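Local coordinates for protein ATP phosphoribosyltransferase regulatory subunit (Thermotoga maritima, PDB 1USY) that is probably required for the first step of histidine biosynthesis and may let histidine exert feedback control over ATP phosphoribosyltransferase activity, at residues F24-E30 against T57-H61; E96-R100 against E261-G265; E128-T132 against Y234-F239; S183-P189 against V221-T226. All coordinates share one frame; numbering follows the deposited sequence.

In the fold
Interactions 2, 3 and 4 all reach the mixed sheet at the heart of this class-II synthetase-like fold, while interaction 1 seats helix 54-63 far from the histidine site. Interaction 1 meets interaction 2 where Val58 packs on Glu96, their centres about 16 Å apart. Interactions 2 and 3, about 14 Å apart between centres, touch through the ring of Phe239 near Gly265. Interaction 3 joins interaction 4, about 12 Å away between centres, because strands 125-131 and 220-223 are parallel neighbours. Interaction 4 holds Ile184 and Tyr185 of the histidine pocket; interaction 1 lies on the opposite side of the chain's centre, about 35 Å away between centres.

Interaction 1 of 4, residues F24-E30 against T57-H61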
loop_
_atom_site.group_PDB
_atom_site.type_symbol
_atom_site.label_atom_id
_atom_site.label_comp_id
_atom_site.label_asym_id
_atom_site.label_seq_id
_atom_site.Cartn_x
_atom_site.Cartn_y
_atom_site.Cartn_z
ATOM N N PHE B 24 14.962 -18.439 20.164
ATOM C CA PHE B 24 14.869 -17.080 19.642
ATOM C C PHE B 24 13.627 -17.029 18.770
ATOM O O PHE B 24 13.661 -17.510 17.655
ATOM C CB PHE B 24 16.129 -16.745 18.840
ATOM C CG PHE B 24 16.081 -15.414 18.174
ATOM C CD1 PHE B 24 16.473 -14.278 18.851
ATOM C CD2 PHE B 24 15.640 -15.286 16.862
ATOM C CE1 PHE B 24 16.422 -13.012 18.227
ATOM C CE2 PHE B 24 15.576 -14.051 16.232
ATOM C CZ PHE B 24 15.976 -12.911 16.911
ATOM N N PHE B 25 12.529 -16.488 19.305
ATOM C CA PHE B 25 11.254 -16.371 18.580
ATOM C C PHE B 25 10.812 -14.936 18.488
ATOM O O PHE B 25 10.619 -14.290 19.513
ATOM C CB PHE B 25 10.154 -17.163 19.272
ATOM C CG PHE B 25 10.245 -18.638 19.057
ATOM C CD1 PHE B 25 11.193 -19.391 19.734
ATOM C CD2 PHE B 25 9.388 -19.273 18.170
ATOM C CE1 PHE B 25 11.294 -20.783 19.540
ATOM C CE2 PHE B 25 9.478 -20.644 17.964
ATOM C CZ PHE B 25 10.454 -21.412 18.684
ATOM N N VAL B 26 10.638 -14.458 17.254
ATOM C CA VAL B 26 10.231 -13.090 16.965
ATOM C C VAL B 26 9.163 -12.996 15.874
ATOM O O VAL B 26 9.008 -13.896 15.069
ATOM C CB VAL B 26 11.428 -12.191 16.529
ATOM C CG1 VAL B 26 12.449 -12.112 17.603
ATOM C CG2 VAL B 26 12.055 -12.690 15.232
ATOM N N PRO B 27 8.400 -11.901 15.877
ATOM C CA PRO B 27 7.427 -11.625 14.824
ATOM C C PRO B 27 8.004 -11.649 13.449
ATOM O O PRO B 27 9.084 -11.131 13.257
ATOM C CB PRO B 27 6.992 -10.194 15.139
ATOM C CG PRO B 27 7.096 -10.110 16.596
ATOM C CD PRO B 27 8.347 -10.891 16.946
ATOM N N ALA B 28 7.268 -12.223 12.498
ATOM C CA ALA B 28 7.618 -12.195 11.082
ATOM C C ALA B 28 7.776 -10.758 10.512
ATOM O O ALA B 28 8.680 -10.489 9.720
ATOM C CB ALA B 28 6.561 -12.964 10.295
ATOM N N LEU B 29 6.886 -9.863 10.900
ATOM C CA LEU B 29 6.937 -8.482 10.447
ATOM C C LEU B 29 7.742 -7.642 11.436
ATOM O O LEU B 29 7.649 -7.852 12.636
ATOM C CB LEU B 29 5.515 -7.918 10.304
ATOM C CG LEU B 29 4.884 -8.173 8.939
ATOM C CD1 LEU B 29 3.533 -7.504 8.829
ATOM C CD2 LEU B 29 5.783 -7.695 7.815
ATOM N N GLU B 30 8.536 -6.710 10.922
ATOM C CA GLU B 30 9.303 -5.778 11.742
ATOM C C GLU B 30 9.283 -4.383 11.097
ATOM O O GLU B 30 9.656 -4.222 9.936
ATOM C CB GLU B 30 10.737 -6.280 11.915
ATOM C CG GLU B 30 10.913 -7.204 13.120
ATOM C CD GLU B 30 12.262 -7.903 13.170
ATOM O OE1 GLU B 30 13.211 -7.445 12.496
ATOM O OE2 GLU B 30 12.370 -8.921 13.887
ATOM N N THR B 57 18.147 -11.215 10.709
ATOM C CA THR B 57 17.242 -10.937 11.819
ATOM C C THR B 57 17.881 -11.062 13.200
ATOM O O THR B 57 17.705 -10.204 14.036
ATOM C CB THR B 57 16.029 -11.871 11.731
ATOM O OG1 THR B 57 15.162 -11.402 10.695
ATOM C CG2 THR B 57 15.194 -11.787 13.003
ATOM N N VAL B 58 18.586 -12.147 13.456
ATOM C CA VAL B 58 19.146 -12.346 14.774
ATOM C C VAL B 58 20.153 -11.229 14.984
ATOM O O VAL B 58 20.282 -10.693 16.078
ATOM C CB VAL B 58 19.759 -13.752 14.904
ATOM C CG1 VAL B 58 20.632 -13.878 16.139
ATOM C CG2 VAL B 58 18.643 -14.830 14.908
ATOM N N LEU B 59 20.804 -10.819 13.901
ATOM C CA LEU B 59 21.841 -9.793 13.970
ATOM C C LEU B 59 21.369 -8.379 14.252
ATOM O O LEU B 59 22.084 -7.645 14.922
ATOM C CB LEU B 59 22.719 -9.805 12.728
ATOM C CG LEU B 59 24.054 -10.489 13.015
ATOM C CD1 LEU B 59 24.549 -11.166 11.777
ATOM C CD2 LEU B 59 25.045 -9.447 13.493
ATOM N N ASN B 60 20.198 -7.994 13.738
ATOM C CA ASN B 60 19.592 -6.723 14.116
ATOM C C ASN B 60 19.233 -6.688 15.593
ATOM O O ASN B 60 19.542 -5.726 16.275
ATOM C CB ASN B 60 18.346 -6.407 13.279
ATOM C CG ASN B 60 18.680 -5.821 11.917
ATOM O OD1 ASN B 60 19.634 -5.033 11.762
ATOM N ND2 ASN B 60 17.894 -6.205 10.911
ATOM N N HIS B 61 18.600 -7.753 16.082
ATOM C CA HIS B 61 18.164 -7.839 17.479
ATOM C C HIS B 61 19.268 -7.864 18.525
ATOM O O HIS B 61 19.033 -7.552 19.679
ATOM C CB HIS B 61 17.264 -9.045 17.659
ATOM C CG HIS B 61 15.929 -8.876 17.011
ATOM N ND1 HIS B 61 14.748 -9.181 17.648
ATOM C CD2 HIS B 61 15.586 -8.417 15.784
ATOM C CE1 HIS B 61 13.736 -8.927 16.837
ATOM N NE2 HIS B 61 14.219 -8.470 15.698
#
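A histidine-carboxylate hydrogen bond between His61 and Glu30 ties helix 54-63 to the start of strand 29-32, an outer strand of a small antiparallel sheet. His61 NE2 donates to Glu30 OE2 at 2.6 Å. The bond is bent, 137° at the hydrogen; NE2 meets the oxygen from above the carboxylate plane, and the oxygen is tilted from the ring plane. The extended chain of Glu30 brings this oxygen across to the helix. The other ring nitrogen is also engaged, by a weak hydrogen bond between ND1 and Asp2 of the second subunit, so both nitrogens help fix the rotation of the ring. Phe24 meets the same imidazole in an offset edge-to-face pair, its edge toward the histidine face, with centroids 5.6 Å apart and planes at 73°. Because CG of Phe24 lies opposite its backbone N (chi1 175°), the phenyl ring reaches the helix, where Val58 CG2 sits over one face, 3.8 Å from the centroid, and Thr57 CG2 stands at the edge. Val26 touches both the histidine and Thr57: CG1 lies 3.5 Å from His61 CE1, while CG2 meets Thr57 CG2 tip to tip. At His61, an alanine would probably leave the Glu30 carboxylate without its donor and the Phe24 edge without a face to rest against. Buried next to the second subunit, the arrangement is consistent with the subunit-interface side of a class-II synthetase-like domain.

Interaction 2 of 4, residues E96-R100 against E261-G265; sequences EKVPR and EKGVG
Lys97 and Val264 form the central backbone pair of this contact, exchanging two hydrogen bonds as an antiparallel hydrogen-bonded pair: Lys97 N to Val264 O at 2.9 Å and Val264 N to Lys97 O at 3.1 Å. Glu96 and Gly265 follow as the non-hydrogen-bonded pair. Beyond the strand, past the cis peptide before Pro99, Arg100 N continues the pairing by donating to Lys262 O at 2.7 Å.

Among polar side chains, Arg100 folds back over its partner strand through a bend at chi3 (93°), and NH1 makes a weak bond to Gly263 O. Glu96 lays its carboxylate beside Gly265 CA, while its OE1 is bonded to the hydroxyl of Tyr256 on the next strand.

Van der Waals contacts complete the join. The aliphatic part of Lys262 runs along one face of the guanidinium, with CB 3.5 Å from Arg100 CZ, while the methyl CG2 of Val264 meets Arg100 CB at 3.8 Å, the two side chains crossing at about a right angle. Val98 CG1 comes near the carboxylate of Glu261, whose charge is paired with Arg62.

The chemistry implies a join carried by backbone bonds, with the side chain of Arg100 adding mainly the contacts of its guanidinium face and methylenes.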
loop_
_atom_site.group_PDB
_atom_site.type_symbol
_atom_site.label_atom_id
_atom_site.label_comp_id
_atom_site.label_asym_id
_atom_site.label_seq_id
_atom_site.Cartn_x
_atom_site.Cartn_y
_atom_site.Cartn_z
ATOM N N GLU B 96 22.641 -20.042 15.441
ATOM C CA GLU B 96 23.385 -18.830 15.228
ATOM C C GLU B 96 24.280 -18.631 16.465
ATOM O O GLU B 96 23.770 -18.519 17.582
ATOM C CB GLU B 96 22.372 -17.709 15.062
ATOM C CG GLU B 96 22.699 -16.702 13.990
ATOM C CD GLU B 96 22.888 -17.313 12.620
ATOM O OE1 GLU B 96 24.043 -17.309 12.167
ATOM O OE2 GLU B 96 21.898 -17.749 11.977
ATOM N N LYS B 97 25.603 -18.659 16.281
ATOM C CA LYS B 97 26.563 -18.287 17.344
ATOM C C LYS B 97 27.431 -17.078 16.943
ATOM O O LYS B 97 28.216 -17.139 16.007
ATOM C CB LYS B 97 27.438 -19.464 17.745
ATOM C CG LYS B 97 28.701 -19.070 18.467
ATOM C CD LYS B 97 28.747 -19.446 19.943
ATOM C CE LYS B 97 30.087 -18.927 20.537
ATOM N NZ LYS B 97 30.352 -19.234 21.949
ATOM N N VAL B 98 27.243 -15.964 17.632
ATOM C CA VAL B 98 28.034 -14.768 17.389
ATOM C C VAL B 98 28.471 -14.274 18.749
ATOM O O VAL B 98 27.609 -13.886 19.552
ATOM C CB VAL B 98 27.214 -13.624 16.747
ATOM C CG1 VAL B 98 28.108 -12.430 16.429
ATOM C CG2 VAL B 98 26.459 -14.097 15.514
ATOM N N PRO B 99 29.778 -14.240 19.015
ATOM C CA PRO B 99 30.852 -14.452 18.048
ATOM C C PRO B 99 31.404 -15.874 18.005
ATOM O O PRO B 99 31.407 -16.594 19.011
ATOM C CB PRO B 99 31.952 -13.501 18.532
ATOM C CG PRO B 99 31.441 -12.929 19.856
ATOM C CD PRO B 99 30.329 -13.843 20.323
ATOM N N ARG B 100 31.863 -16.250 16.815
ATOM C CA ARG B 100 32.616 -17.466 16.590
ATOM C C ARG B 100 33.997 -17.220 17.132
ATOM O O ARG B 100 34.706 -16.332 16.669
ATOM C CB ARG B 100 32.689 -17.770 15.093
ATOM C CG ARG B 100 33.724 -18.816 14.697
ATOM C CD ARG B 100 33.792 -19.085 13.207
ATOM N NE ARG B 100 34.802 -18.263 12.527
ATOM C CZ ARG B 100 34.529 -17.180 11.800
ATOM N NH1 ARG B 100 33.277 -16.761 11.644
ATOM N NH2 ARG B 100 35.512 -16.508 11.216
ATOM N N GLU B 261 33.206 -8.751 13.036
ATOM C CA GLU B 261 32.412 -9.666 13.829
ATOM C C GLU B 261 32.232 -11.024 13.142
ATOM O O GLU B 261 31.480 -11.157 12.160
ATOM C CB GLU B 261 31.039 -9.052 14.062
ATOM C CG GLU B 261 31.036 -7.974 15.119
ATOM C CD GLU B 261 30.218 -8.389 16.323
ATOM O OE1 GLU B 261 28.988 -8.592 16.156
ATOM O OE2 GLU B 261 30.802 -8.530 17.423
ATOM N N LYS B 262 32.892 -12.030 13.697
ATOM C CA LYS B 262 32.766 -13.395 13.204
ATOM C C LYS B 262 31.605 -14.165 13.847
ATOM O O LYS B 262 31.530 -14.265 15.064
ATOM C CB LYS B 262 34.081 -14.144 13.447
ATOM C CG LYS B 262 35.209 -13.746 12.519
ATOM C CD LYS B 262 36.404 -13.272 13.319
ATOM C CE LYS B 262 37.709 -13.823 12.800
ATOM N NZ LYS B 262 38.765 -12.821 13.121
ATOM N N GLY B 263 30.733 -14.734 13.020
ATOM C CA GLY B 263 29.721 -15.677 13.486
ATOM C C GLY B 263 29.571 -16.879 12.574
ATOM O O GLY B 263 30.122 -16.881 11.493
ATOM N N VAL B 264 28.846 -17.904 13.030
ATOM C CA VAL B 264 28.488 -19.073 12.223
ATOM C C VAL B 264 27.022 -19.330 12.438
ATOM O O VAL B 264 26.477 -19.040 13.515
ATOM C CB VAL B 264 29.080 -20.400 12.735
ATOM C CG1 VAL B 264 29.511 -21.328 11.579
ATOM C CG2 VAL B 264 30.089 -20.217 13.819
ATOM N N GLY B 265 26.415 -19.978 11.458
ATOM C CA GLY B 265 25.019 -20.305 11.529
ATOM C C GLY B 265 24.726 -21.386 10.547
ATOM O O GLY B 265 25.541 -21.677 9.684
#

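Interaction 3 of 4, residues E128-T132 against Y234-F239; sequences EIGHT and YCGLIF
Gly130 and Ile238 form the antiparallel hydrogen-bonded pair at the middle of this contact, where strands 128-131 and 237-239 run with their directions 153° apart and approach to 4.3 Å between axes. Gly130 N donates to Ile238 O at 2.8 Å, and Ile238 N returns a bond to Gly130 O at 2.9 Å. Ile129 with Phe239 and His131 with Leu237 are the non-hydrogen-bonded pairs flanking it. A third bond, Thr132 N to Gly236 O at 3.0 Å, carries the pairing past the strand ends. Gly236 has backbone angles at which a CB would jam against the preceding carbonyl oxygen, so the loop leading into the strand calls for glycine.

Among the side chains, the imidazole of His131 lies flat over this loop: Gly236 CA stands over its face, 4.0 Å from the ring centroid, with Leu237 N over the same ring nearer the rim. CG of His131 is placed opposite its backbone N (chi1 -161°), which carries the ring across the strand gap, and Leu237 CB touches ND1 at 3.6 Å. On the same face of the sheet, Ile129 CD1 meets Phe239 CB at 4.1 Å. On the other, Ile238 CD1 packs against Thr132 CB at 3.5 Å.

Helix 199-215 lies against Ile129 and His131, helix 103-120 takes Leu237 and Phe239, and Glu255 on strand 248-257 accepts from Leu237 N. Strand 220-223 pairs with strand 125-131 on its other side, through Ile129 with Glu222 and Asp224.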
loop_
_atom_site.group_PDB
_atom_site.type_symbol
_atom_site.label_atom_id
_atom_site.label_comp_id
_atom_site.label_asym_id
_atom_site.label_seq_id
_atom_site.Cartn_x
_atom_site.Cartn_y
_atom_site.Cartn_z
ATOM N N GLU B 128 28.105 -31.306 1.901
ATOM C CA GLU B 128 29.072 -30.787 0.966
ATOM C C GLU B 128 29.753 -29.581 1.635
ATOM O O GLU B 128 29.097 -28.641 2.053
ATOM C CB GLU B 128 28.364 -30.436 -0.337
ATOM C CG GLU B 128 29.227 -29.666 -1.298
ATOM C CD GLU B 128 28.486 -29.172 -2.516
ATOM O OE1 GLU B 128 27.835 -28.101 -2.477
ATOM O OE2 GLU B 128 28.559 -29.870 -3.529
ATOM N N ILE B 129 31.061 -29.640 1.795
ATOM C CA ILE B 129 31.797 -28.574 2.499
ATOM C C ILE B 129 32.559 -27.701 1.516
ATOM O O ILE B 129 33.066 -28.156 0.494
ATOM C CB ILE B 129 32.812 -29.140 3.524
ATOM C CG1 ILE B 129 32.158 -30.095 4.537
ATOM C CG2 ILE B 129 33.576 -27.986 4.222
ATOM C CD1 ILE B 129 31.597 -29.384 5.777
ATOM N N GLY B 130 32.651 -26.432 1.840
ATOM C CA GLY B 130 33.312 -25.484 0.975
ATOM C C GLY B 130 34.043 -24.494 1.860
ATOM O O GLY B 130 33.924 -24.515 3.087
ATOM N N HIS B 131 34.792 -23.614 1.225
ATOM C CA HIS B 131 35.471 -22.584 1.947
ATOM C C HIS B 131 35.672 -21.410 1.053
ATOM O O HIS B 131 36.165 -21.517 -0.065
ATOM C CB HIS B 131 36.815 -23.072 2.428
ATOM C CG HIS B 131 37.391 -22.256 3.532
ATOM N ND1 HIS B 131 37.397 -22.689 4.838
ATOM C CD2 HIS B 131 37.997 -21.049 3.527
ATOM C CE1 HIS B 131 38.008 -21.790 5.594
ATOM N NE2 HIS B 131 38.366 -20.777 4.825
ATOM N N THR B 132 35.303 -20.273 1.585
ATOM C CA THR B 132 35.224 -19.060 0.827
ATOM C C THR B 132 36.625 -18.455 0.641
ATOM O O THR B 132 36.833 -17.622 -0.238
ATOM C CB THR B 132 34.293 -18.163 1.618
ATOM O OG1 THR B 132 33.601 -17.269 0.754
ATOM C CG2 THR B 132 35.041 -17.300 2.561
ATOM N N TYR B 234 29.366 -14.933 2.758
ATOM C CA TYR B 234 29.972 -15.803 3.753
ATOM C C TYR B 234 31.471 -15.515 3.837
ATOM O O TYR B 234 32.029 -14.859 2.958
ATOM C CB TYR B 234 29.739 -17.265 3.394
ATOM C CG TYR B 234 28.430 -17.841 3.836
ATOM C CD1 TYR B 234 28.202 -18.150 5.179
ATOM C CD2 TYR B 234 27.422 -18.126 2.901
ATOM C CE1 TYR B 234 26.991 -18.687 5.594
ATOM C CE2 TYR B 234 26.202 -18.678 3.297
ATOM C CZ TYR B 234 25.992 -18.959 4.650
ATOM O OH TYR B 234 24.798 -19.522 5.065
ATOM N N CYS B 235 32.103 -15.980 4.911
ATOM C CA CYS B 235 33.529 -15.735 5.114
ATOM C C CYS B 235 34.227 -16.823 5.953
ATOM O O CYS B 235 34.361 -16.727 7.180
ATOM C CB CYS B 235 33.748 -14.375 5.733
ATOM S SG CYS B 235 35.444 -13.901 5.461
ATOM N N GLY B 236 34.671 -17.865 5.267
ATOM C CA GLY B 236 35.226 -19.033 5.929
ATOM C C GLY B 236 34.473 -20.235 5.438
ATOM O O GLY B 236 33.974 -20.225 4.302
ATOM N N LEU B 237 34.369 -21.276 6.257
ATOM C CA LEU B 237 33.753 -22.471 5.724
ATOM C C LEU B 237 32.240 -22.452 5.555
ATOM O O LEU B 237 31.508 -21.845 6.298
ATOM C CB LEU B 237 34.298 -23.778 6.309
ATOM C CG LEU B 237 34.265 -24.062 7.782
ATOM C CD1 LEU B 237 33.765 -25.509 7.982
ATOM C CD2 LEU B 237 35.652 -23.849 8.395
ATOM N N ILE B 238 31.805 -23.150 4.528
ATOM C CA ILE B 238 30.445 -23.118 4.066
ATOM C C ILE B 238 29.984 -24.572 3.924
ATOM O O ILE B 238 30.773 -25.455 3.602
ATOM C CB ILE B 238 30.468 -22.350 2.710
ATOM C CG1 ILE B 238 30.310 -20.855 2.989
ATOM C CG2 ILE B 238 29.465 -22.879 1.696
ATOM C CD1 ILE B 238 31.428 -20.040 2.426
ATOM N N PHE B 239 28.719 -24.833 4.185
ATOM C CA PHE B 239 28.220 -26.184 4.024
ATOM C C PHE B 239 26.797 -26.188 3.419
ATOM O O PHE B 239 26.001 -25.290 3.679
ATOM C CB PHE B 239 28.269 -26.942 5.354
ATOM C CG PHE B 239 27.162 -26.550 6.302
ATOM C CD1 PHE B 239 25.943 -27.220 6.285
ATOM C CD2 PHE B 239 27.324 -25.511 7.179
ATOM C CE1 PHE B 239 24.938 -26.875 7.138
ATOM C CE2 PHE B 239 26.327 -25.173 8.020
ATOM C CZ PHE B 239 25.132 -25.859 8.014
#

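Interaction 4 of 4, residues S183-P189 against V221-T226; sequences SIYRRSP and VEIDLT. With HIS (histidine), chain M.
Arg187 grips Glu222 side-on, with NE and NH2 both donating to the single oxygen OE2, each at 2.8 Å. The oxygen lies close to the guanidinium plane, while the two flat groups are turned 64° apart. At the far end of the group NH1 reaches Asp224 OD2 in a weaker salt bridge of 3.1 Å, and NH2 has a further partner in Glu128. A bend at chi3 (38°) turns the guanidinium so that its edge can serve both acids. Replacement of Arg187 by a leucine would probably leave Glu222 without its salt-bridge partner and Asp224 and Glu128 with less counter-charge between them.

The backbone joins in through Ile223 N, which donates to Arg187 O at 2.6 Å. Asp224 OD1 accepts from Thr226 N in an Asx turn, with Ser183 CB beside its carboxylate. Outward, Pro189 CG packs on Val221 CG2 at 3.8 Å, and the proline also touches Ile223 CG1.

The network joins the end of helix 174-185 to strand 220-223, outermost in this chain's sheet. Ile184, directed away from that strand, and Tyr185 belong to the histidine pocket, and Lys157 of the same pocket forms a salt bridge to Asp224, consistent with a charged second shell behind the bound histidine.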
loop_
_atom_site.group_PDB
_atom_site.type_symbol
_atom_site.label_atom_id
_atom_site.label_comp_id
_atom_site.label_asym_id
_atom_site.label_seq_id
_atom_site.Cartn_x
_atom_site.Cartn_y
_atom_site.Cartn_z
ATOM N N SER B 183 35.721 -30.874 -7.989
ATOM C CA SER B 183 34.395 -30.755 -7.416
ATOM C C SER B 183 33.465 -31.773 -8.098
ATOM O O SER B 183 32.364 -32.061 -7.582
ATOM C CB SER B 183 33.883 -29.313 -7.588
ATOM O OG SER B 183 33.165 -29.169 -8.818
ATOM N N ILE B 184 33.893 -32.295 -9.256
ATOM C CA ILE B 184 33.167 -33.386 -9.889
ATOM C C ILE B 184 33.691 -34.771 -9.511
ATOM O O ILE B 184 32.902 -35.652 -9.149
ATOM C CB ILE B 184 33.082 -33.263 -11.448
ATOM C CG1 ILE B 184 32.237 -32.054 -11.868
ATOM C CG2 ILE B 184 32.359 -34.493 -12.037
ATOM C CD1 ILE B 184 32.899 -31.214 -12.896
ATOM N N TYR B 185 35.011 -34.961 -9.627
ATOM C CA TYR B 185 35.629 -36.292 -9.575
ATOM C C TYR B 185 36.377 -36.661 -8.309
ATOM O O TYR B 185 36.549 -37.854 -8.065
ATOM C CB TYR B 185 36.613 -36.451 -10.708
ATOM C CG TYR B 185 35.967 -36.494 -12.057
ATOM C CD1 TYR B 185 36.140 -35.420 -12.963
ATOM C CD2 TYR B 185 35.169 -37.582 -12.435
ATOM C CE1 TYR B 185 35.538 -35.442 -14.240
ATOM C CE2 TYR B 185 34.570 -37.630 -13.699
ATOM C CZ TYR B 185 34.774 -36.566 -14.606
ATOM O OH TYR B 185 34.184 -36.587 -15.850
ATOM N N ARG B 186 36.843 -35.669 -7.536
ATOM C CA ARG B 186 37.602 -35.959 -6.313
ATOM C C ARG B 186 37.146 -35.167 -5.098
ATOM O O ARG B 186 37.931 -34.428 -4.480
ATOM C CB ARG B 186 39.133 -35.816 -6.494
ATOM C CG ARG B 186 39.690 -35.513 -7.869
ATOM C CD ARG B 186 41.004 -36.240 -8.174
ATOM N NE ARG B 186 40.682 -37.421 -8.959
ATOM C CZ ARG B 186 41.270 -38.632 -8.932
ATOM N NH1 ARG B 186 42.330 -38.948 -8.144
ATOM N NH2 ARG B 186 40.773 -39.540 -9.751
ATOM N N ARG B 187 35.886 -35.384 -4.740
ATOM C CA ARG B 187 35.194 -34.668 -3.676
ATOM C C ARG B 187 35.421 -35.289 -2.295
ATOM O O ARG B 187 35.033 -34.735 -1.269
ATOM C CB ARG B 187 33.677 -34.611 -3.991
ATOM C CG ARG B 187 33.357 -34.099 -5.370
ATOM C CD ARG B 187 31.908 -34.300 -5.801
ATOM N NE ARG B 187 30.947 -34.094 -4.734
ATOM C CZ ARG B 187 30.329 -32.945 -4.492
ATOM N NH1 ARG B 187 30.611 -31.863 -5.231
ATOM N NH2 ARG B 187 29.452 -32.865 -3.489
ATOM N N SER B 188 36.020 -36.457 -2.286
ATOM C CA SER B 188 36.446 -37.110 -1.059
ATOM C C SER B 188 37.481 -36.247 -0.298
ATOM O O SER B 188 38.446 -35.764 -0.909
ATOM C CB SER B 188 37.084 -38.458 -1.434
ATOM O OG SER B 188 36.535 -39.480 -0.641
ATOM N N PRO B 189 37.317 -36.083 1.027
ATOM C CA PRO B 189 38.229 -35.251 1.833
ATOM C C PRO B 189 39.674 -35.717 1.715
ATOM O O PRO B 189 40.625 -34.947 1.916
ATOM C CB PRO B 189 37.739 -35.467 3.270
ATOM C CG PRO B 189 36.311 -35.890 3.133
ATOM C CD PRO B 189 36.242 -36.685 1.849
ATOM N N VAL B 221 30.524 -37.246 3.390
ATOM C CA VAL B 221 31.075 -35.892 3.460
ATOM C C VAL B 221 31.899 -35.600 2.225
ATOM O O VAL B 221 32.864 -36.313 1.951
ATOM C CB VAL B 221 31.918 -35.600 4.758
ATOM C CG1 VAL B 221 31.029 -35.632 5.975
ATOM C CG2 VAL B 221 33.013 -36.609 4.946
ATOM N N GLU B 222 31.517 -34.567 1.473
ATOM C CA GLU B 222 32.271 -34.246 0.266
ATOM C C GLU B 222 32.720 -32.792 0.187
ATOM O O GLU B 222 32.210 -31.911 0.864
ATOM C CB GLU B 222 31.569 -34.697 -1.029
ATOM C CG GLU B 222 30.182 -35.227 -0.842
ATOM C CD GLU B 222 29.699 -36.133 -1.951
ATOM O OE1 GLU B 222 29.634 -37.354 -1.714
ATOM O OE2 GLU B 222 29.306 -35.623 -3.023
ATOM N N ILE B 223 33.701 -32.560 -0.643
ATOM C CA ILE B 223 34.349 -31.288 -0.681
ATOM C C ILE B 223 34.089 -30.670 -2.033
ATOM O O ILE B 223 34.298 -31.315 -3.050
ATOM C CB ILE B 223 35.850 -31.506 -0.477
ATOM C CG1 ILE B 223 36.143 -32.103 0.924
ATOM C CG2 ILE B 223 36.603 -30.226 -0.817
ATOM C CD1 ILE B 223 36.312 -31.090 2.082
ATOM N N ASP B 224 33.606 -29.437 -2.044
ATOM C CA ASP B 224 33.280 -28.733 -3.309
ATOM C C ASP B 224 33.510 -27.234 -3.153
ATOM O O ASP B 224 32.826 -26.563 -2.408
ATOM C CB ASP B 224 31.828 -28.985 -3.716
ATOM C CG ASP B 224 31.461 -28.317 -5.047
ATOM O OD1 ASP B 224 31.969 -27.188 -5.361
ATOM O OD2 ASP B 224 30.656 -28.871 -5.836
ATOM N N LEU B 225 34.497 -26.740 -3.874
ATOM C CA LEU B 225 34.970 -25.367 -3.761
ATOM C C LEU B 225 34.404 -24.433 -4.853
ATOM O O LEU B 225 34.924 -23.317 -5.061
ATOM C CB LEU B 225 36.480 -25.378 -3.836
ATOM C CG LEU B 225 37.322 -25.844 -2.637
ATOM C CD1 LEU B 225 36.535 -26.439 -1.457
ATOM C CD2 LEU B 225 38.357 -26.836 -3.133
ATOM N N THR B 226 33.419 -24.964 -5.597
ATOM C CA THR B 226 32.767 -24.009 -6.482
ATOM C C THR B 226 31.803 -23.155 -5.622
ATOM O O THR B 226 32.007 -22.981 -4.429
ATOM C CB THR B 226 32.055 -24.793 -7.609
ATOM O OG1 THR B 226 31.115 -25.707 -7.074
ATOM C CG2 THR B 226 33.035 -25.616 -8.461
HETATM C CA HIS M . 30.496 -30.661 -14.894
HETATM C C HIS M . 31.343 -29.542 -15.511
HETATM C CB HIS M . 29.955 -31.629 -15.981
HETATM C CG HIS M . 31.010 -32.466 -16.645
HETATM N ND1 HIS M . 32.333 -32.083 -16.733
HETATM C CD2 HIS M . 30.930 -33.667 -17.266
HETATM C CE1 HIS M . 33.020 -33.016 -17.365
HETATM N NE2 HIS M . 32.191 -33.989 -17.697
#